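PDB 3GS9: protein gp18 from Listeria monocytogenes EGD-e, which probably serves as a structural component of a prophage tail and is related to phage tail endopeptidase proteins. Local coordinates for residues A[5-11]-A[59-64]; A[229-233]-A[264-268]; A[99-105]-A[144-150]. All coordinates share one frame; numbering follows the deposited sequence. Where two conformers were deposited one is given.

Contact 1: A[5-11]-A[59-64]; sequences DIIVADF and ESSVYF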
loop_
_atom_site.group_PDB
_atom_site.type_symbol
_atom_site.label_atom_id
_atom_site.label_comp_id
_atom_site.label_asym_id
_atom_site.label_seq_id
_atom_site.Cartn_x
_atom_site.Cartn_y
_atom_site.Cartn_z
ATOM N N ASP A 5 -17.562 34.415 -17.117
ATOM C CA ASP A 5 -17.480 33.592 -18.330
ATOM C C ASP A 5 -16.291 32.682 -18.171
ATOM O O ASP A 5 -15.225 33.152 -17.773
ATOM C CB ASP A 5 -17.246 34.421 -19.613
ATOM C CG ASP A 5 -18.526 34.974 -20.222
ATOM O OD1 ASP A 5 -19.621 34.606 -19.749
ATOM O OD2 ASP A 5 -18.432 35.783 -21.192
ATOM N N ILE A 6 -16.497 31.391 -18.451
ATOM C CA ILE A 6 -15.461 30.374 -18.597
ATOM C C ILE A 6 -14.996 30.373 -20.059
ATOM O O ILE A 6 -15.844 30.338 -20.943
ATOM C CB ILE A 6 -16.053 28.945 -18.354
ATOM C CG1 ILE A 6 -16.832 28.845 -17.032
ATOM C CG2 ILE A 6 -14.967 27.876 -18.417
ATOM C CD1 ILE A 6 -16.020 29.206 -15.828
ATOM N N ILE A 7 -13.693 30.364 -20.308
ATOM C CA ILE A 7 -13.171 30.275 -21.676
ATOM C C ILE A 7 -12.463 28.929 -21.836
ATOM O O ILE A 7 -11.780 28.490 -20.924
ATOM C CB ILE A 7 -12.153 31.394 -21.991
ATOM C CG1 ILE A 7 -12.715 32.823 -21.731
ATOM C CG2 ILE A 7 -11.671 31.261 -23.440
ATOM C CD1 ILE A 7 -14.073 33.093 -22.309
ATOM N N VAL A 8 -12.656 28.292 -22.981
ATOM C CA VAL A 8 -12.017 27.020 -23.339
ATOM C C VAL A 8 -11.215 27.202 -24.620
ATOM O O VAL A 8 -11.721 27.809 -25.582
ATOM C CB VAL A 8 -13.094 25.922 -23.586
ATOM C CG1 VAL A 8 -12.497 24.674 -24.276
ATOM C CG2 VAL A 8 -13.787 25.543 -22.291
ATOM N N ALA A 9 -9.991 26.688 -24.648
ATOM C CA ALA A 9 -9.169 26.674 -25.858
ATOM C C ALA A 9 -8.643 25.269 -26.066
ATOM O O ALA A 9 -8.286 24.609 -25.099
ATOM C CB ALA A 9 -7.996 27.632 -25.713
ATOM N N ASP A 10 -8.591 24.803 -27.314
ATOM C CA ASP A 10 -7.979 23.506 -27.596
ATOM C C ASP A 10 -6.483 23.625 -27.372
ATOM O O ASP A 10 -5.923 24.748 -27.284
ATOM C CB ASP A 10 -8.311 22.963 -28.993
ATOM C CG ASP A 10 -7.706 23.784 -30.123
ATOM O OD1 ASP A 10 -7.395 24.960 -29.920
ATOM O OD2 ASP A 10 -7.491 23.234 -31.222
ATOM N N PHE A 11 -5.828 22.481 -27.294
ATOM C CA PHE A 11 -4.406 22.474 -26.969
ATOM C C PHE A 11 -3.598 23.307 -27.962
ATOM O O PHE A 11 -2.668 23.977 -27.586
ATOM C CB PHE A 11 -3.870 21.060 -26.912
ATOM C CG PHE A 11 -2.422 20.997 -26.596
ATOM C CD1 PHE A 11 -1.960 21.285 -25.310
ATOM C CD2 PHE A 11 -1.491 20.632 -27.576
ATOM C CE1 PHE A 11 -0.626 21.236 -25.029
ATOM C CE2 PHE A 11 -0.156 20.588 -27.279
ATOM C CZ PHE A 11 0.280 20.881 -26.016
ATOM N N GLU A 59 -6.240 17.837 -23.117
ATOM C CA GLU A 59 -5.249 18.899 -23.249
ATOM C C GLU A 59 -5.802 20.281 -23.562
ATOM O O GLU A 59 -4.998 21.249 -23.646
ATOM C CB GLU A 59 -4.109 18.499 -24.188
ATOM C CG GLU A 59 -3.473 17.137 -23.816
ATOM C CD GLU A 59 -2.720 17.182 -22.518
ATOM O OE1 GLU A 59 -1.897 18.100 -22.352
ATOM O OE2 GLU A 59 -2.908 16.296 -21.655
ATOM N N SER A 60 -7.133 20.423 -23.625
ATOM C CA SER A 60 -7.713 21.761 -23.688
ATOM C C SER A 60 -7.446 22.516 -22.408
ATOM O O SER A 60 -7.399 21.901 -21.318
ATOM C CB SER A 60 -9.226 21.723 -23.918
ATOM O OG SER A 60 -9.531 21.221 -25.194
ATOM N N SER A 61 -7.284 23.834 -22.540
ATOM C CA SER A 61 -7.232 24.720 -21.380
ATOM C C SER A 61 -8.632 25.302 -21.078
ATOM O O SER A 61 -9.367 25.703 -21.981
ATOM C CB SER A 61 -6.271 25.868 -21.606
ATOM O OG SER A 61 -4.927 25.406 -21.642
ATOM N N VAL A 62 -8.961 25.338 -19.793
ATOM C CA VAL A 62 -10.216 25.889 -19.293
ATOM C C VAL A 62 -9.864 27.008 -18.336
ATOM O O VAL A 62 -9.133 26.821 -17.353
ATOM C CB VAL A 62 -11.148 24.819 -18.640
ATOM C CG1 VAL A 62 -12.471 25.460 -18.234
ATOM C CG2 VAL A 62 -11.396 23.665 -19.626
ATOM N N TYR A 63 -10.308 28.210 -18.688
ATOM C CA TYR A 63 -9.968 29.411 -17.919
ATOM C C TYR A 63 -11.114 29.820 -17.007
ATOM O O TYR A 63 -12.224 30.082 -17.449
ATOM C CB TYR A 63 -9.532 30.543 -18.865
ATOM C CG TYR A 63 -8.316 30.206 -19.691
ATOM C CD1 TYR A 63 -8.423 29.545 -20.901
ATOM C CD2 TYR A 63 -7.049 30.549 -19.254
ATOM C CE1 TYR A 63 -7.320 29.234 -21.634
ATOM C CE2 TYR A 63 -5.950 30.217 -19.978
ATOM C CZ TYR A 63 -6.085 29.581 -21.152
ATOM O OH TYR A 63 -4.961 29.302 -21.869
ATOM N N PHE A 64 -10.831 29.832 -15.710
ATOM C CA PHE A 64 -11.842 30.086 -14.698
ATOM C C PHE A 64 -11.238 30.993 -13.622
ATOM O O PHE A 64 -10.211 30.669 -13.045
ATOM C CB PHE A 64 -12.378 28.775 -14.105
ATOM C CG PHE A 64 -13.232 28.985 -12.882
ATOM C CD1 PHE A 64 -14.463 29.595 -12.970
ATOM C CD2 PHE A 64 -12.781 28.577 -11.642
ATOM C CE1 PHE A 64 -15.235 29.834 -11.831
ATOM C CE2 PHE A 64 -13.551 28.812 -10.511
ATOM C CZ PHE A 64 -14.779 29.415 -10.613
HETATM O O HOH W 1 -4.784 25.861 -24.893
HETATM O O HOH W 2 -7.639 20.065 -26.867
#

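Contact 2: A[229-233]-A[264-268]; sequences YTSPE and LQDYP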
loop_
_atom_site.group_PDB
_atom_site.type_symbol
_atom_site.label_atom_id
_atom_site.label_comp_id
_atom_site.label_asym_id
_atom_site.label_seq_id
_atom_site.Cartn_x
_atom_site.Cartn_y
_atom_site.Cartn_z
ATOM N N TYR A 229 13.368 19.632 20.765
ATOM C CA TYR A 229 12.335 20.640 20.847
ATOM C C TYR A 229 11.246 20.103 21.772
ATOM O O TYR A 229 10.759 18.991 21.544
ATOM C CB TYR A 229 11.759 20.981 19.467
ATOM C CG TYR A 229 10.567 21.883 19.616
ATOM C CD1 TYR A 229 10.706 23.160 20.144
ATOM C CD2 TYR A 229 9.282 21.430 19.328
ATOM C CE1 TYR A 229 9.603 23.978 20.332
ATOM C CE2 TYR A 229 8.176 22.238 19.505
ATOM C CZ TYR A 229 8.341 23.513 20.003
ATOM O OH TYR A 229 7.245 24.343 20.204
ATOM N N THR A 230 10.905 20.886 22.802
ATOM C CA THR A 230 9.901 20.518 23.818
ATOM C C THR A 230 8.709 21.441 23.735
ATOM O O THR A 230 8.863 22.650 23.805
ATOM C CB THR A 230 10.473 20.615 25.244
ATOM O OG1 THR A 230 11.638 19.811 25.350
ATOM C CG2 THR A 230 9.488 20.178 26.282
ATOM N N SER A 231 7.515 20.879 23.567
ATOM C CA SER A 231 6.307 21.682 23.567
ATOM C C SER A 231 6.019 22.274 24.942
ATOM O O SER A 231 6.239 21.609 25.950
ATOM C CB SER A 231 5.113 20.806 23.216
ATOM O OG SER A 231 3.919 21.520 23.356
ATOM N N PRO A 232 5.420 23.478 24.981
ATOM C CA PRO A 232 4.841 23.916 26.267
ATOM C C PRO A 232 3.756 22.990 26.832
ATOM O O PRO A 232 3.518 23.021 28.030
ATOM C CB PRO A 232 4.230 25.288 25.955
ATOM C CG PRO A 232 4.809 25.717 24.672
ATOM C CD PRO A 232 5.258 24.488 23.918
ATOM N N GLU A 233 3.129 22.175 25.984
ATOM C CA GLU A 233 2.110 21.212 26.434
ATOM C C GLU A 233 2.682 20.006 27.174
ATOM O O GLU A 233 1.923 19.152 27.633
ATOM C CB GLU A 233 1.269 20.740 25.252
ATOM C CG GLU A 233 0.484 21.863 24.555
ATOM C CD GLU A 233 -0.555 22.475 25.477
ATOM O OE1 GLU A 233 -1.689 21.958 25.537
ATOM O OE2 GLU A 233 -0.228 23.483 26.137
ATOM N N LEU A 264 6.173 18.642 15.278
ATOM C CA LEU A 264 5.626 18.101 16.542
ATOM C C LEU A 264 4.101 18.278 16.687
ATOM O O LEU A 264 3.561 19.395 16.699
ATOM C CB LEU A 264 6.328 18.698 17.753
ATOM C CG LEU A 264 6.005 18.122 19.120
ATOM C CD1 LEU A 264 6.391 16.659 19.198
ATOM C CD2 LEU A 264 6.698 18.960 20.199
ATOM N N GLN A 265 3.433 17.157 16.879
ATOM C CA GLN A 265 1.978 17.148 17.010
ATOM C C GLN A 265 1.654 17.282 18.495
ATOM O O GLN A 265 1.324 16.287 19.133
ATOM C CB GLN A 265 1.377 15.847 16.465
ATOM C CG GLN A 265 -0.163 15.838 16.441
ATOM C CD GLN A 265 -0.662 16.778 15.373
ATOM O OE1 GLN A 265 -0.210 16.703 14.245
ATOM N NE2 GLN A 265 -1.528 17.711 15.736
ATOM N N ASP A 266 1.768 18.498 19.029
ATOM C CA ASP A 266 1.605 18.747 20.463
ATOM C C ASP A 266 0.181 19.148 20.875
ATOM O O ASP A 266 -0.066 19.464 22.051
ATOM C CB ASP A 266 2.645 19.761 20.980
ATOM C CG ASP A 266 2.552 21.157 20.320
ATOM O OD1 ASP A 266 1.960 21.323 19.229
ATOM O OD2 ASP A 266 3.131 22.100 20.909
ATOM N N TYR A 267 -0.758 19.065 19.929
ATOM C CA TYR A 267 -2.197 19.203 20.240
ATOM C C TYR A 267 -2.933 18.038 19.605
ATOM O O TYR A 267 -2.447 17.481 18.603
ATOM C CB TYR A 267 -2.764 20.511 19.708
ATOM C CG TYR A 267 -2.260 21.710 20.480
ATOM C CD1 TYR A 267 -2.922 22.125 21.630
ATOM C CD2 TYR A 267 -1.123 22.402 20.087
ATOM C CE1 TYR A 267 -2.458 23.204 22.366
ATOM C CE2 TYR A 267 -0.653 23.477 20.823
ATOM C CZ TYR A 267 -1.327 23.868 21.958
ATOM O OH TYR A 267 -0.902 24.949 22.689
ATOM N N PRO A 268 -4.125 17.708 20.126
ATOM C CA PRO A 268 -4.901 16.599 19.542
ATOM C C PRO A 268 -5.059 16.783 18.043
ATOM O O PRO A 268 -5.267 17.908 17.589
ATOM C CB PRO A 268 -6.248 16.719 20.242
ATOM C CG PRO A 268 -5.850 17.277 21.632
ATOM C CD PRO A 268 -4.826 18.300 21.289
HETATM O O HOH W 3 4.954 23.372 19.456
HETATM O O HOH W 4 -2.106 19.851 23.824
#

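Contact 3: A[99-105]-A[144-150]; sequences GRQDDAI and NFGNNNY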
loop_
_atom_site.group_PDB
_atom_site.type_symbol
_atom_site.label_atom_id
_atom_site.label_comp_id
_atom_site.label_asym_id
_atom_site.label_seq_id
_atom_site.Cartn_x
_atom_site.Cartn_y
_atom_site.Cartn_z
ATOM N N GLY A 99 8.242 18.063 -16.960
ATOM C CA GLY A 99 9.651 18.496 -17.018
ATOM C C GLY A 99 10.517 17.666 -16.112
ATOM O O GLY A 99 10.083 17.248 -15.040
ATOM N N ARG A 100 11.739 17.391 -16.560
ATOM C CA ARG A 100 12.687 16.613 -15.765
ATOM C C ARG A 100 13.982 17.412 -15.673
ATOM O O ARG A 100 14.433 18.018 -16.667
ATOM C CB ARG A 100 13.013 15.247 -16.404
ATOM C CG ARG A 100 11.874 14.205 -16.463
ATOM C CD ARG A 100 11.958 13.043 -15.438
ATOM N NE ARG A 100 13.309 12.741 -15.019
ATOM C CZ ARG A 100 13.608 11.997 -13.965
ATOM N NH1 ARG A 100 12.636 11.441 -13.224
ATOM N NH2 ARG A 100 14.881 11.815 -13.640
ATOM N N GLN A 101 14.580 17.398 -14.490
ATOM C CA GLN A 101 15.959 17.869 -14.308
ATOM C C GLN A 101 16.764 16.638 -13.916
ATOM O O GLN A 101 16.718 16.219 -12.783
ATOM C CB GLN A 101 16.036 18.978 -13.233
ATOM C CG GLN A 101 17.438 19.415 -12.854
ATOM C CD GLN A 101 18.317 19.770 -14.054
ATOM O OE1 GLN A 101 18.721 18.896 -14.835
ATOM N NE2 GLN A 101 18.645 21.046 -14.194
ATOM N N ASP A 102 17.464 16.030 -14.889
ATOM C CA ASP A 102 18.227 14.804 -14.694
ATOM C C ASP A 102 19.520 15.074 -13.908
ATOM O O ASP A 102 20.086 14.172 -13.273
ATOM C CB ASP A 102 18.579 14.189 -16.065
ATOM C CG ASP A 102 17.339 13.867 -16.911
ATOM O OD1 ASP A 102 16.498 13.064 -16.447
ATOM O OD2 ASP A 102 17.216 14.405 -18.044
ATOM N N ASP A 103 19.998 16.306 -14.018
ATOM C CA ASP A 103 21.276 16.720 -13.376
ATOM C C ASP A 103 21.047 16.926 -11.880
ATOM O O ASP A 103 19.968 17.348 -11.468
ATOM C CB ASP A 103 21.777 18.012 -13.996
ATOM C CG ASP A 103 22.224 17.839 -15.455
ATOM O OD1 ASP A 103 22.576 16.705 -15.833
ATOM O OD2 ASP A 103 22.208 18.839 -16.204
ATOM N N ALA A 104 22.065 16.615 -11.067
ATOM C CA ALA A 104 21.958 16.695 -9.621
ATOM C C ALA A 104 23.094 17.575 -9.090
ATOM O O ALA A 104 24.147 17.704 -9.732
ATOM C CB ALA A 104 21.961 15.282 -8.993
ATOM N N ILE A 105 22.843 18.251 -7.964
ATOM C CA ILE A 105 23.830 19.123 -7.334
ATOM C C ILE A 105 23.958 18.809 -5.847
ATOM O O ILE A 105 23.023 18.352 -5.198
ATOM C CB ILE A 105 23.522 20.609 -7.545
ATOM C CG1 ILE A 105 22.127 20.969 -6.985
ATOM C CG2 ILE A 105 23.624 20.969 -9.010
ATOM C CD1 ILE A 105 21.883 22.439 -6.976
ATOM N N ASN A 144 22.932 15.383 -4.028
ATOM C CA ASN A 144 22.350 14.934 -5.273
ATOM C C ASN A 144 20.927 15.480 -5.427
ATOM O O ASN A 144 19.997 14.736 -5.764
ATOM C CB ASN A 144 22.410 13.397 -5.332
ATOM C CG ASN A 144 23.842 12.894 -5.331
ATOM O OD1 ASN A 144 24.686 13.461 -6.016
ATOM N ND2 ASN A 144 24.127 11.869 -4.538
ATOM N N PHE A 145 20.751 16.778 -5.151
ATOM C CA PHE A 145 19.442 17.400 -5.422
ATOM C C PHE A 145 19.207 17.474 -6.943
ATOM O O PHE A 145 19.945 18.145 -7.655
ATOM C CB PHE A 145 19.284 18.803 -4.823
ATOM C CG PHE A 145 18.009 19.477 -5.270
ATOM C CD1 PHE A 145 16.793 19.072 -4.759
ATOM C CD2 PHE A 145 18.020 20.435 -6.288
ATOM C CE1 PHE A 145 15.628 19.678 -5.190
ATOM C CE2 PHE A 145 16.868 21.018 -6.740
ATOM C CZ PHE A 145 15.652 20.635 -6.187
ATOM N N GLY A 146 18.158 16.796 -7.408
ATOM C CA GLY A 146 17.871 16.702 -8.831
ATOM C C GLY A 146 17.534 15.291 -9.240
ATOM O O GLY A 146 17.129 14.462 -8.418
ATOM N N ASN A 147 17.701 15.011 -10.528
ATOM C CA ASN A 147 17.337 13.705 -11.062
ATOM C C ASN A 147 15.886 13.357 -10.778
ATOM O O ASN A 147 15.556 12.307 -10.207
ATOM C CB ASN A 147 18.317 12.632 -10.557
ATOM C CG ASN A 147 18.217 11.338 -11.336
ATOM O OD1 ASN A 147 17.504 11.257 -12.334
ATOM N ND2 ASN A 147 18.930 10.313 -10.875
ATOM N N ASN A 148 14.994 14.271 -11.135
ATOM C CA ASN A 148 13.586 14.003 -10.953
ATOM C C ASN A 148 12.748 14.971 -11.747
ATOM O O ASN A 148 13.253 15.898 -12.372
ATOM C CB ASN A 148 13.164 14.000 -9.460
ATOM C CG ASN A 148 12.261 12.811 -9.116
ATOM O OD1 ASN A 148 11.222 12.571 -9.764
ATOM N ND2 ASN A 148 12.654 12.051 -8.104
ATOM N N ASN A 149 11.443 14.727 -11.736
ATOM C CA ASN A 149 10.526 15.638 -12.400
ATOM C C ASN A 149 10.357 16.901 -11.556
ATOM O O ASN A 149 10.603 16.890 -10.352
ATOM C CB ASN A 149 9.181 14.994 -12.724
ATOM C CG ASN A 149 8.369 14.748 -11.515
ATOM O OD1 ASN A 149 7.775 15.681 -10.969
ATOM N ND2 ASN A 149 8.389 13.501 -11.020
ATOM N N TYR A 150 9.899 17.967 -12.191
ATOM C CA TYR A 150 9.884 19.273 -11.518
ATOM C C TYR A 150 8.977 19.304 -10.297
ATOM O O TYR A 150 9.284 19.983 -9.305
ATOM C CB TYR A 150 9.478 20.396 -12.477
ATOM C CG TYR A 150 10.423 20.677 -13.644
ATOM C CD1 TYR A 150 11.701 20.110 -13.724
ATOM C CD2 TYR A 150 10.040 21.572 -14.624
ATOM C CE1 TYR A 150 12.549 20.393 -14.792
ATOM C CE2 TYR A 150 10.888 21.892 -15.689
ATOM C CZ TYR A 150 12.127 21.299 -15.772
ATOM O OH TYR A 150 12.939 21.611 -16.853
HETATM O O HOH W 5 12.422 19.350 -18.741
HETATM O O HOH W 6 15.942 20.066 -17.565
HETATM O O HOH W 7 13.924 9.761 -11.366
#

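Contact 1: A[5-11]-A[59-64]
With chi1 at -61°, Tyr63 carries CG beside its own backbone N and away from its carbonyl carbon, and this leads the ring along the sheet surface toward Ile7 and Ala9. The ring meets both with its edge: CD1 of Tyr63 lies 3.5 Å from Ile7 O, and CE1 of Tyr63 lies 4.4 Å from Ala9 CB. Beyond the strands, Phe11 holds CG opposite its backbone N (chi1 179°) and comes alongside Glu59, CD1 of Phe11 standing 3.7 Å from Glu59 CB while Glu59 O sits near the ring plane at its edge. The two side chains run the same way, but the carboxylate is turned steeply against the ring. That carboxylate has partners of its own, in Lys72 and in Arg240 and Thr203 of the second subunit.

Strands 7-9 and 61-64 are antiparallel neighbours in the sheet of the N-terminal domain, the N-to-C directions of these short segments 163° apart. Strand 16-18 flanks the first and strand 67-74 the second. Ile7 and Tyr63 form a hydrogen-bonded pair of unequal arms: Tyr63 N to Ile7 O is short at 2.7 Å and almost straight, whereas Ile7 N to Tyr63 O measures 3.2 Å. Ala9 and Ser61 repeat the pattern, with Ala9 N 2.9 Å from Ser61 O and a return bond from Ser61 N. Val8 and Val62 make the intervening non-hydrogen-bonded pair, CA to CA 4.6 Å, and their side chains leave by the face opposite to Ile7, Ala9, Ser61 and Tyr63. Past the last bridge a water accepts from Phe11 N and donates to Ser60 OG, 2.8 Å from it; that hydroxyl is also hydrogen-bonded to Phe55 O and Asp57 N.

Contact 2: A[229-233]-A[264-268]
An ST turn at Ser231 meets the carboxylate of Asp266, the last residue of an inverse gamma turn centred on Gln265 and closed by a weak bond from Asp266 N to Leu264 O; two irregular connections of the prophage-tail region are thereby joined with no strand pairing, their end-to-end directions differing by 6°. The evidence for the ST turn is Glu233 N, which donates to Ser231 OG across 2.8 Å. The same hydroxyl gives its proton to Asp266 OD2 at 2.6 Å, reaching the anti lone pair, on the side away from the other carboxylate oxygen. Asp266 presents that oxygen by holding CG between its backbone N and carbonyl carbon (chi1 61°). A water also donates to OD2, 2.7 Å away, and lies 2.6 Å from Tyr229 OH, in the plane of the Tyr229 ring. Next to this water, Leu264 CD2 meets the Tyr229 ring obliquely, 3.7 Å from Tyr229 CE2.

Glu233 bends at chi2 and lays CG over one face of Tyr267, 4.1 Å from the ring centroid in a CH-pi contact, and its carboxylate plane lies 19° from the ring plane. A second water donates to Glu233 OE1 and to Asp266 O, 2.7 Å from the latter. Tyr267 continues toward strand 297-305, where its ring meets that of Tyr299.

Ser231 OG thus acts as donor and acceptor at once, which fixes its rotation. Asp266 OD2 collects two donated bonds, one from the hydroxyl and one from water, a setting that would probably stabilise negative charge on the carboxylate.

Contact 3: A[99-105]-A[144-150]
Gln101 is faced by both Asn147 and Asn148, and Ile105 by both Asn144 and Phe145: two G1 beta bulges interrupt this two-stranded antiparallel sheet, and the register shifts by one residue between Gln101 and Ala104. At Ile105 the pairing is complete in both directions, Ile105 N to Phe145 O at 2.9 Å and Phe145 N to Ile105 O at 2.8 Å. At Gln101 the backbone N donates to Asn148 O at 2.9 Å, while Asn148 N returns to Gln101 O from above the carbonyl plane. In the bulge between, Asn147 N reaches Asp103 O by a weak bond of 3.4 Å; the same carbonyl also serves His117. Asp103 N is taken by Gln101 OE1, and the NE2 of the same amide is hydrogen-bonded to His117 O, on helix 111-118.

Asn149 N is satisfied locally by Asn148 OD1. The side chain of Asn149 is the N-cap of helix 150-161, its OD1 accepting from Thr152 N. The first residue of that helix, Tyr150, donates its N to Gly99 O across 2.9 Å.

Arg100 bends at chi2 and chi3, and its guanidinium has Asn148 CA over one face, offset toward the rim. At the guanidinium edge lie Asn147 OD1 and Asp102 OD1, the latter in a weak salt bridge with NH2; NH1 donates to a water 2.8 Å off, which donates to Asn147 O. A further water accepts from Arg100 N and donates to Tyr150 OH, also hydrogen-bonded to Asp122 O. Gly99 CA makes a CH-pi contact with one face of the Tyr150 ring, 3.8 Å from its centroid and 8° off the normal.

How the contacts relate
From the N terminus, contact 1 comes first: segment 59-64 returns to 5-11 and closes a loop of 47 residues inside the N-terminal domain. Contact 3 follows, joining 99-105 to 144-150 around 38 residues that include helix 111-118. Contact 2 is last, with 30 residues, among them helix 256-259, between its segments. All three are in series, so none nests or crosses. Contacts 1 and 2 lie on opposite sides of the chain's centre, their centres about 46 Å apart. Contacts 1 and 3 come closer, about 11 Å between nearest atoms, and both touch the second subunit. Contact 3 pairs two strands whose side chains pack on helices 111-118 and 150-161; contact 2 joins the loop before helix 256-259 to the one leading into strand 269-274.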